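Local coordinates for protein esterase (uncultured bacterium FLS12, PDB 4RGY) that hydrolyses esters as a low-temperature-active alkaline enzyme of the alpha/beta-hydrolase clan, probably by way of a serine nucleophile, at residues Leu14-Ser19 and Ala80-Phe85; Glu66-Glu71 and Ala252-Val257; Thr87-Ala90 and Gln94-Thr97. All blocks are in the same frame, centred on the assembly; numbering follows the deposited sequence.

Contact 1 (Leu14-Ser19 and Ala80-Phe85); sequences LGLSTS and AVHRSF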
loop_
_atom_site.group_PDB
_atom_site.type_symbol
_atom_site.label_atom_id
_atom_site.label_comp_id
_atom_site.label_asym_id
_atom_site.label_seq_id
_atom_site.Cartn_x
_atom_site.Cartn_y
_atom_site.Cartn_z
ATOM N N LEU A 14 11.950 -17.255 -7.601
ATOM C CA LEU A 14 10.738 -17.291 -8.416
ATOM C C LEU A 14 10.936 -16.583 -9.751
ATOM O O LEU A 14 10.175 -16.800 -10.695
ATOM C CB LEU A 14 9.566 -16.655 -7.672
ATOM C CG LEU A 14 9.152 -17.280 -6.341
ATOM C CD1 LEU A 14 8.022 -16.484 -5.689
ATOM C CD2 LEU A 14 8.725 -18.719 -6.567
ATOM N N GLY A 15 11.947 -15.722 -9.823
ATOM C CA GLY A 15 12.127 -14.871 -10.990
ATOM C C GLY A 15 10.940 -13.924 -11.096
ATOM O O GLY A 15 10.388 -13.721 -12.186
ATOM N N LEU A 16 10.537 -13.338 -9.970
ATOM C CA LEU A 16 9.280 -12.595 -9.940
ATOM C C LEU A 16 9.256 -11.524 -8.870
ATOM O O LEU A 16 9.630 -11.772 -7.710
ATOM C CB LEU A 16 8.112 -13.564 -9.726
ATOM C CG LEU A 16 6.685 -13.008 -9.738
ATOM C CD1 LEU A 16 6.344 -12.426 -11.092
ATOM C CD2 LEU A 16 5.703 -14.120 -9.385
ATOM N N SER A 17 8.774 -10.347 -9.255
ATOM C CA SER A 17 8.465 -9.271 -8.320
ATOM C C SER A 17 7.209 -9.663 -7.567
ATOM O O SER A 17 6.192 -10.028 -8.176
ATOM C CB SER A 17 8.201 -7.973 -9.075
ATOM O OG SER A 17 9.386 -7.475 -9.668
ATOM N N THR A 18 7.271 -9.611 -6.243
ATOM C CA THR A 18 6.155 -10.071 -5.436
ATOM C C THR A 18 6.083 -9.231 -4.162
ATOM O O THR A 18 6.760 -8.206 -4.049
ATOM C CB THR A 18 6.282 -11.601 -5.197
ATOM O OG1 THR A 18 5.109 -12.097 -4.536
ATOM C CG2 THR A 18 7.528 -11.902 -4.379
ATOM N N SER A 19 5.233 -9.635 -3.223
ATOM C CA SER A 19 4.966 -8.815 -2.055
ATOM C C SER A 19 4.847 -9.643 -0.794
ATOM O O SER A 19 4.516 -10.822 -0.857
ATOM C CB SER A 19 3.658 -8.048 -2.248
ATOM O OG SER A 19 3.738 -7.229 -3.396
ATOM N N ALA A 80 3.455 -14.378 0.185
ATOM C CA ALA A 80 2.509 -14.881 -0.810
ATOM C C ALA A 80 3.130 -16.021 -1.598
ATOM O O ALA A 80 4.289 -15.927 -2.024
ATOM C CB ALA A 80 2.103 -13.759 -1.749
ATOM N N VAL A 81 2.370 -17.095 -1.809
ATOM C CA VAL A 81 2.860 -18.208 -2.623
ATOM C C VAL A 81 1.880 -18.655 -3.702
ATOM O O VAL A 81 2.012 -19.764 -4.244
ATOM C CB VAL A 81 3.253 -19.436 -1.776
ATOM C CG1 VAL A 81 4.322 -19.046 -0.762
ATOM C CG2 VAL A 81 2.024 -20.031 -1.081
ATOM N N HIS A 82 0.900 -17.808 -4.003
ATOM C CA HIS A 82 -0.079 -18.114 -5.046
ATOM C C HIS A 82 -0.758 -19.462 -4.770
ATOM O O HIS A 82 -0.989 -19.785 -3.605
ATOM C CB HIS A 82 0.585 -18.005 -6.417
ATOM C CG HIS A 82 1.272 -16.691 -6.606
ATOM N ND1 HIS A 82 2.547 -16.577 -7.116
ATOM C CD2 HIS A 82 0.879 -15.433 -6.290
ATOM C CE1 HIS A 82 2.898 -15.304 -7.129
ATOM N NE2 HIS A 82 1.904 -14.590 -6.632
ATOM N N ARG A 83 -1.088 -20.244 -5.795
ATOM C CA ARG A 83 -1.800 -21.502 -5.578
ATOM C C ARG A 83 -0.836 -22.685 -5.681
ATOM O O ARG A 83 -1.082 -23.648 -6.408
ATOM C CB ARG A 83 -2.967 -21.646 -6.562
ATOM C CG ARG A 83 -4.055 -20.582 -6.407
ATOM C CD ARG A 83 -5.122 -20.714 -7.494
ATOM N NE ARG A 83 -5.734 -22.042 -7.465
ATOM C CZ ARG A 83 -6.840 -22.343 -6.788
ATOM N NH1 ARG A 83 -7.489 -21.402 -6.105
ATOM N NH2 ARG A 83 -7.309 -23.585 -6.808
ATOM N N SER A 84 0.255 -22.616 -4.924
ATOM C CA SER A 84 1.370 -23.549 -5.093
ATOM C C SER A 84 1.463 -24.666 -4.064
ATOM O O SER A 84 2.270 -25.574 -4.221
ATOM C CB SER A 84 2.667 -22.774 -5.001
ATOM O OG SER A 84 2.837 -22.262 -3.693
ATOM N N PHE A 85 0.664 -24.597 -3.008
ATOM C CA PHE A 85 0.818 -25.541 -1.911
ATOM C C PHE A 85 2.257 -25.580 -1.367
ATOM O O PHE A 85 2.707 -26.612 -0.883
ATOM C CB PHE A 85 0.310 -26.948 -2.300
ATOM C CG PHE A 85 -1.080 -27.222 -1.828
ATOM C CD1 PHE A 85 -2.177 -26.762 -2.548
ATOM C CD2 PHE A 85 -1.297 -27.898 -0.637
ATOM C CE1 PHE A 85 -3.460 -26.984 -2.092
ATOM C CE2 PHE A 85 -2.584 -28.131 -0.177
ATOM C CZ PHE A 85 -3.663 -27.677 -0.911
HETATM O O HOH W 1 5.892 -14.401 -3.286
HETATM O O HOH W 2 2.492 -11.881 -5.590
HETATM O O HOH W 3 5.871 -13.185 -0.844
#

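Contact 2 (Glu66-Glu71 and Ala252-Val257); sequences ERYVAE and AQIQRV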
loop_
_atom_site.group_PDB
_atom_site.type_symbol
_atom_site.label_atom_id
_atom_site.label_comp_id
_atom_site.label_asym_id
_atom_site.label_seq_id
_atom_site.Cartn_x
_atom_site.Cartn_y
_atom_site.Cartn_z
ATOM N N GLU A 66 -2.314 -8.255 14.146
ATOM C CA GLU A 66 -1.393 -7.213 14.604
ATOM C C GLU A 66 -1.634 -6.856 16.075
ATOM O O GLU A 66 -0.685 -6.674 16.837
ATOM C CB GLU A 66 -1.488 -5.954 13.742
ATOM C CG GLU A 66 -0.493 -4.883 14.167
ATOM C CD GLU A 66 -0.631 -3.602 13.384
ATOM O OE1 GLU A 66 -0.993 -3.676 12.198
ATOM O OE2 GLU A 66 -0.371 -2.524 13.960
ATOM N N ARG A 67 -2.901 -6.765 16.464
ATOM C CA ARG A 67 -3.250 -6.522 17.858
ATOM C C ARG A 67 -2.875 -7.703 18.752
ATOM O O ARG A 67 -2.344 -7.519 19.846
ATOM C CB ARG A 67 -4.737 -6.187 17.968
ATOM C CG ARG A 67 -5.255 -6.135 19.395
ATOM C CD ARG A 67 -6.584 -5.382 19.475
ATOM N NE ARG A 67 -7.606 -5.957 18.602
ATOM C CZ ARG A 67 -8.368 -6.989 18.932
ATOM N NH1 ARG A 67 -8.215 -7.570 20.116
ATOM N NH2 ARG A 67 -9.282 -7.448 18.094
ATOM N N TYR A 68 -3.101 -8.918 18.271
ATOM C CA TYR A 68 -2.843 -10.089 19.098
ATOM C C TYR A 68 -1.372 -10.233 19.486
ATOM O O TYR A 68 -1.058 -10.762 20.556
ATOM C CB TYR A 68 -3.335 -11.360 18.401
ATOM C CG TYR A 68 -4.824 -11.390 18.124
ATOM C CD1 TYR A 68 -5.728 -10.774 18.983
ATOM C CD2 TYR A 68 -5.327 -12.049 17.010
ATOM C CE1 TYR A 68 -7.087 -10.811 18.731
ATOM C CE2 TYR A 68 -6.683 -12.090 16.750
ATOM C CZ TYR A 68 -7.557 -11.468 17.613
ATOM O OH TYR A 68 -8.915 -11.490 17.372
ATOM N N VAL A 69 -0.465 -9.775 18.632
ATOM C CA VAL A 69 0.961 -9.927 18.923
ATOM C C VAL A 69 1.571 -8.698 19.596
ATOM O O VAL A 69 2.741 -8.714 19.967
ATOM C CB VAL A 69 1.774 -10.232 17.652
ATOM C CG1 VAL A 69 1.274 -11.516 17.005
ATOM C CG2 VAL A 69 1.720 -9.067 16.648
ATOM N N ALA A 70 0.778 -7.649 19.762
ATOM C CA ALA A 70 1.306 -6.327 20.119
ATOM C C ALA A 70 2.166 -6.277 21.389
ATOM O O ALA A 70 3.048 -5.425 21.503
ATOM C CB ALA A 70 0.175 -5.302 20.199
ATOM N N GLU A 71 1.919 -7.176 22.335
ATOM C CA GLU A 71 2.674 -7.152 23.590
ATOM C C GLU A 71 3.685 -8.288 23.713
ATOM O O GLU A 71 4.271 -8.496 24.778
ATOM C CB GLU A 71 1.726 -7.167 24.794
ATOM C CG GLU A 71 0.741 -6.012 24.822
ATOM C CD GLU A 71 1.425 -4.664 24.718
ATOM O OE1 GLU A 71 2.535 -4.507 25.275
ATOM O OE2 GLU A 71 0.854 -3.760 24.071
ATOM N N ALA A 252 -10.044 -16.671 16.084
ATOM C CA ALA A 252 -10.087 -17.191 17.443
ATOM C C ALA A 252 -8.900 -18.112 17.705
ATOM O O ALA A 252 -8.204 -17.986 18.713
ATOM C CB ALA A 252 -11.395 -17.938 17.680
ATOM N N GLN A 253 -8.666 -19.047 16.793
ATOM C CA GLN A 253 -7.639 -20.054 17.015
ATOM C C GLN A 253 -6.213 -19.509 16.997
ATOM O O GLN A 253 -5.344 -20.033 17.702
ATOM C CB GLN A 253 -7.774 -21.193 16.007
ATOM C CG GLN A 253 -9.015 -22.032 16.216
ATOM C CD GLN A 253 -9.069 -22.612 17.604
ATOM O OE1 GLN A 253 -9.947 -22.272 18.394
ATOM N NE2 GLN A 253 -8.122 -23.490 17.920
ATOM N N ILE A 254 -5.950 -18.470 16.206
ATOM C CA ILE A 254 -4.582 -17.953 16.144
ATOM C C ILE A 254 -4.141 -17.374 17.495
ATOM O O ILE A 254 -2.957 -17.413 17.840
ATOM C CB ILE A 254 -4.370 -16.948 14.980
ATOM C CG1 ILE A 254 -2.879 -16.794 14.658
ATOM C CG2 ILE A 254 -4.988 -15.593 15.294
ATOM C CD1 ILE A 254 -2.200 -18.082 14.199
ATOM N N GLN A 255 -5.100 -16.882 18.279
ATOM C CA GLN A 255 -4.802 -16.418 19.640
ATOM C C GLN A 255 -4.310 -17.564 20.529
ATOM O O GLN A 255 -3.390 -17.387 21.329
ATOM C CB GLN A 255 -6.028 -15.751 20.259
ATOM C CG GLN A 255 -6.434 -14.472 19.535
ATOM C CD GLN A 255 -7.760 -13.959 20.022
ATOM O OE1 GLN A 255 -7.863 -13.450 21.142
ATOM N NE2 GLN A 255 -8.791 -14.098 19.198
ATOM N N ARG A 256 -4.902 -18.744 20.362
ATOM C CA ARG A 256 -4.485 -19.915 21.126
ATOM C C ARG A 256 -3.109 -20.376 20.665
ATOM O O ARG A 256 -2.257 -20.732 21.477
ATOM C CB ARG A 256 -5.514 -21.031 20.989
ATOM C CG ARG A 256 -6.907 -20.620 21.460
ATOM C CD ARG A 256 -7.869 -21.795 21.429
ATOM N NE ARG A 256 -7.409 -22.884 22.284
ATOM C CZ ARG A 256 -7.642 -22.966 23.591
ATOM N NH1 ARG A 256 -8.330 -22.009 24.211
ATOM N NH2 ARG A 256 -7.181 -23.996 24.285
ATOM N N VAL A 257 -2.870 -20.343 19.360
ATOM C CA VAL A 257 -1.556 -20.694 18.846
ATOM C C VAL A 257 -0.487 -19.746 19.390
ATOM O O VAL A 257 0.589 -20.186 19.794
ATOM C CB VAL A 257 -1.531 -20.698 17.310
ATOM C CG1 VAL A 257 -0.097 -20.774 16.792
ATOM C CG2 VAL A 257 -2.360 -21.869 16.778
#

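Contact 3 (Thr87-Ala90 and Gln94-Thr97); sequences TDMA and QYWT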
loop_
_atom_site.group_PDB
_atom_site.type_symbol
_atom_site.label_atom_id
_atom_site.label_comp_id
_atom_site.label_asym_id
_atom_site.label_seq_id
_atom_site.Cartn_x
_atom_site.Cartn_y
_atom_site.Cartn_z
ATOM N N THR A 87 5.094 -25.664 -2.678
ATOM C CA THR A 87 5.786 -26.750 -3.368
ATOM C C THR A 87 6.654 -26.225 -4.518
ATOM O O THR A 87 6.283 -25.251 -5.187
ATOM C CB THR A 87 4.743 -27.752 -3.915
ATOM O OG1 THR A 87 3.964 -28.257 -2.822
ATOM C CG2 THR A 87 5.393 -28.935 -4.640
ATOM N N ASP A 88 7.815 -26.840 -4.727
ATOM C CA ASP A 88 8.561 -26.609 -5.958
ATOM C C ASP A 88 7.802 -27.351 -7.044
ATOM O O ASP A 88 7.898 -28.572 -7.190
ATOM C CB ASP A 88 10.006 -27.091 -5.838
ATOM C CG ASP A 88 10.879 -26.128 -5.057
ATOM O OD1 ASP A 88 10.447 -24.976 -4.812
ATOM O OD2 ASP A 88 12.019 -26.495 -4.694
ATOM N N MET A 89 7.009 -26.597 -7.794
ATOM C CA MET A 89 6.010 -27.171 -8.677
ATOM C C MET A 89 6.606 -27.965 -9.827
ATOM O O MET A 89 7.624 -27.581 -10.401
ATOM C CB MET A 89 5.120 -26.055 -9.217
ATOM C CG MET A 89 4.302 -25.371 -8.121
ATOM S SD MET A 89 3.316 -23.981 -8.723
ATOM C CE MET A 89 2.103 -24.847 -9.705
ATOM N N ALA A 90 5.964 -29.083 -10.151
ATOM C CA ALA A 90 6.343 -29.883 -11.310
ATOM C C ALA A 90 6.185 -29.059 -12.590
ATOM O O ALA A 90 7.015 -29.142 -13.509
ATOM C CB ALA A 90 5.491 -31.134 -11.382
ATOM N N GLN A 94 9.310 -22.311 -8.217
ATOM C CA GLN A 94 9.925 -23.006 -7.097
ATOM C C GLN A 94 9.507 -22.421 -5.756
ATOM O O GLN A 94 10.315 -21.827 -5.042
ATOM C CB GLN A 94 11.448 -22.988 -7.256
ATOM C CG GLN A 94 11.929 -23.701 -8.518
ATOM C CD GLN A 94 11.787 -25.212 -8.442
ATOM O OE1 GLN A 94 10.776 -25.781 -8.868
ATOM N NE2 GLN A 94 12.806 -25.871 -7.904
ATOM N N TYR A 95 8.238 -22.615 -5.406
ATOM C CA TYR A 95 7.687 -21.996 -4.199
ATOM C C TYR A 95 8.168 -22.604 -2.873
ATOM O O TYR A 95 8.159 -21.927 -1.855
ATOM C CB TYR A 95 6.165 -21.982 -4.249
ATOM C CG TYR A 95 5.591 -21.029 -5.277
ATOM C CD1 TYR A 95 5.376 -19.695 -4.972
ATOM C CD2 TYR A 95 5.248 -21.481 -6.543
ATOM C CE1 TYR A 95 4.834 -18.829 -5.917
ATOM C CE2 TYR A 95 4.707 -20.639 -7.478
ATOM C CZ TYR A 95 4.497 -19.322 -7.154
ATOM O OH TYR A 95 3.957 -18.488 -8.110
ATOM N N TRP A 96 8.582 -23.870 -2.885
ATOM C CA TRP A 96 9.179 -24.470 -1.689
ATOM C C TRP A 96 10.570 -23.909 -1.417
ATOM O O TRP A 96 10.888 -23.551 -0.276
ATOM C CB TRP A 96 9.272 -25.985 -1.827
ATOM C CG TRP A 96 10.137 -26.624 -0.765
ATOM C CD1 TRP A 96 11.355 -27.217 -0.956
ATOM C CD2 TRP A 96 9.843 -26.757 0.640
ATOM N NE1 TRP A 96 11.838 -27.705 0.237
ATOM C CE2 TRP A 96 10.935 -27.436 1.230
ATOM C CE3 TRP A 96 8.779 -26.347 1.457
ATOM C CZ2 TRP A 96 10.983 -27.734 2.595
ATOM C CZ3 TRP A 96 8.825 -26.652 2.811
ATOM C CH2 TRP A 96 9.924 -27.337 3.367
ATOM N N THR A 97 11.398 -23.807 -2.453
ATOM C CA THR A 97 12.713 -23.221 -2.260
ATOM C C THR A 97 12.556 -21.755 -1.843
ATOM O O THR A 97 13.306 -21.242 -1.009
ATOM C CB THR A 97 13.594 -23.391 -3.513
ATOM O OG1 THR A 97 13.829 -24.792 -3.713
ATOM C CG2 THR A 97 14.941 -22.696 -3.349
#

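Contact 1 (Leu14-Ser19 and Ala80-Phe85)
Thr18 OG1 is held by two waters, each of which leads on to the 80-85 loop, so the hydroxyl joins the segments although no hydrogen bond passes directly between them. Water 1 lies 2.7 Å from Thr18 OG1 and donates to Ala80 O at 2.5 Å. Water 2, 2.8 Å from Thr18 OG1, also bonds His82 NE2 at 3.0 Å. A third water does the same for the backbones, donating a hydrogen bond to Ser19 O at 2.7 Å and accepting one from Ala80 N at 2.9 Å. Threonine suits this place because its hydroxyl serves two waters at once, while the small Ala80 lets its CB sit 3.9 Å from Ser19 O.

Leu16 supplies the apolar side. With CG anti to the backbone N (chi1 -177°), its CD2 branch comes up to the edge of the His82 imidazole, 3.8 Å from CE1 and near the ring plane. The other imidazole nitrogen, ND1, is hydrogen-bonded to Tyr95 OH, so both ring nitrogens have partners, which should hold the ring's rotation.

Gly15 and Leu16 form a G1 beta bulge opposite Ser11, at the turn between strands 2-11 and 16-25; the positive phi of Gly15 (64°) favours glycine. Gly15 O of the second subunit accepts from Arg83 NH1 of this chain, and the two His82 rings meet.

Polar groups separated by a gap that a single water can span are thus satisfied in a largely buried setting, and the strand is tied to the loop through ordered solvent.

Contact 2 (Glu66-Glu71 and Ala252-Val257)
Tyr68 and Gln255 both carry CG anti to the carbonyl carbon and beside the backbone N (chi1 -61° and -65°), which lays the tyrosine ring against helix 247-260 and starts the glutamine along the ring; beyond CG the glutamine chain is extended, so its methylene and then its amide lie over the same face. Gln255 CG sits over the middle of the ring, 3.5 Å from the centroid and almost on the ring normal, a CH-pi contact. Further along, the amide is stacked on the ring with its plane only 11° away, and Gln255 CD is 3.5 Å from Tyr68 CZ.

The polar ends come close without bonding to each other: Tyr68 OH and Gln255 NE2 are 3.2 Å apart, but the angle is poor. Both turn to Asp251 instead, NE2 donating to its backbone O and the hydroxyl making a weak hydrogen bond with its OD2.

In this alpha/beta-hydrolase fold, helix 247-260 is the last helix and packs on the central sheet, Gln253 and Val257 touching Tyr209 of strand 207-213. The short helix 65-68 touches it through Tyr68, and glutamine suits the partly exposed seam because its flat amide can cover a ring while still binding a backbone carbonyl.

Ile254 CG2, on a buried side chain whose far end turns off from the tyrosine, lies 4.0 Å from Tyr68 CD2, oblique to the ring. Beside the tyrosine, Arg67 turns to another copy of the protein, where its NE donates to Arg62 O of the third subunit.

Contact 3 (Thr87-Ala90 and Gln94-Thr97)
The N-terminal turn of helix 95-110, with Gln94 at its N-cap position, packs against the loop that precedes it. Asp88 and Gln94 form a single beta bridge, and Tyr95 N makes a weak hydrogen bond to Thr87 O at 3.3 Å. Asp88 OD2 accepts from Thr97 OG1 at 2.7 Å through the syn lone pair, and Asp88 OD1 accepts from Thr97 N at 2.8 Å along a nearly straight line (169°), although the place of OD1 is doubtful. Aspartate fits because OD2 takes the hydroxyl while OD1 probably serves the N-H, and its charge would probably be favoured at a helix start. With an alanine here the carboxylate is gone, which is likely to leave the Thr97 hydroxyl, and perhaps its N-H, without an acceptor and the hydroxyl able to turn. The Gln94 amide stacks on the carboxylate, NE2 3.4 Å from Asp88 CG, with the planes 24° apart. Met89 SD approaches the Tyr95 ring obliquely, 3.8 Å from CE2, a Met-aromatic contact. An aspartate accepting from the first-turn N-H of Thr97, if OD1 is placed correctly, does what an N-cap side chain usually does, supplied from the loop ahead of Gln94.

In the fold
Contacts 1 and 3 are neighbours, their centres about 10 Å apart, and the loop after strand 75-79 runs from one into the other. Besides the His82-Tyr95 bond, they join where Ser84 CB packs 3.3 Å from Tyr95 CD2 and Leu14 CD2 lies 3.8 Å from Gln94 O. Contact 2 stands apart, its centre about 26 Å from that of contact 1 and about 29 Å from that of contact 3, which is across the chain's centre. The probable active site is a Ser126, His245 and Asp216 triad with Ser126 on the nucleophile elbow. Val81 in contact 1 touches Met127 just after that serine, and Ile254 in contact 2 lies near the elbow without touching it.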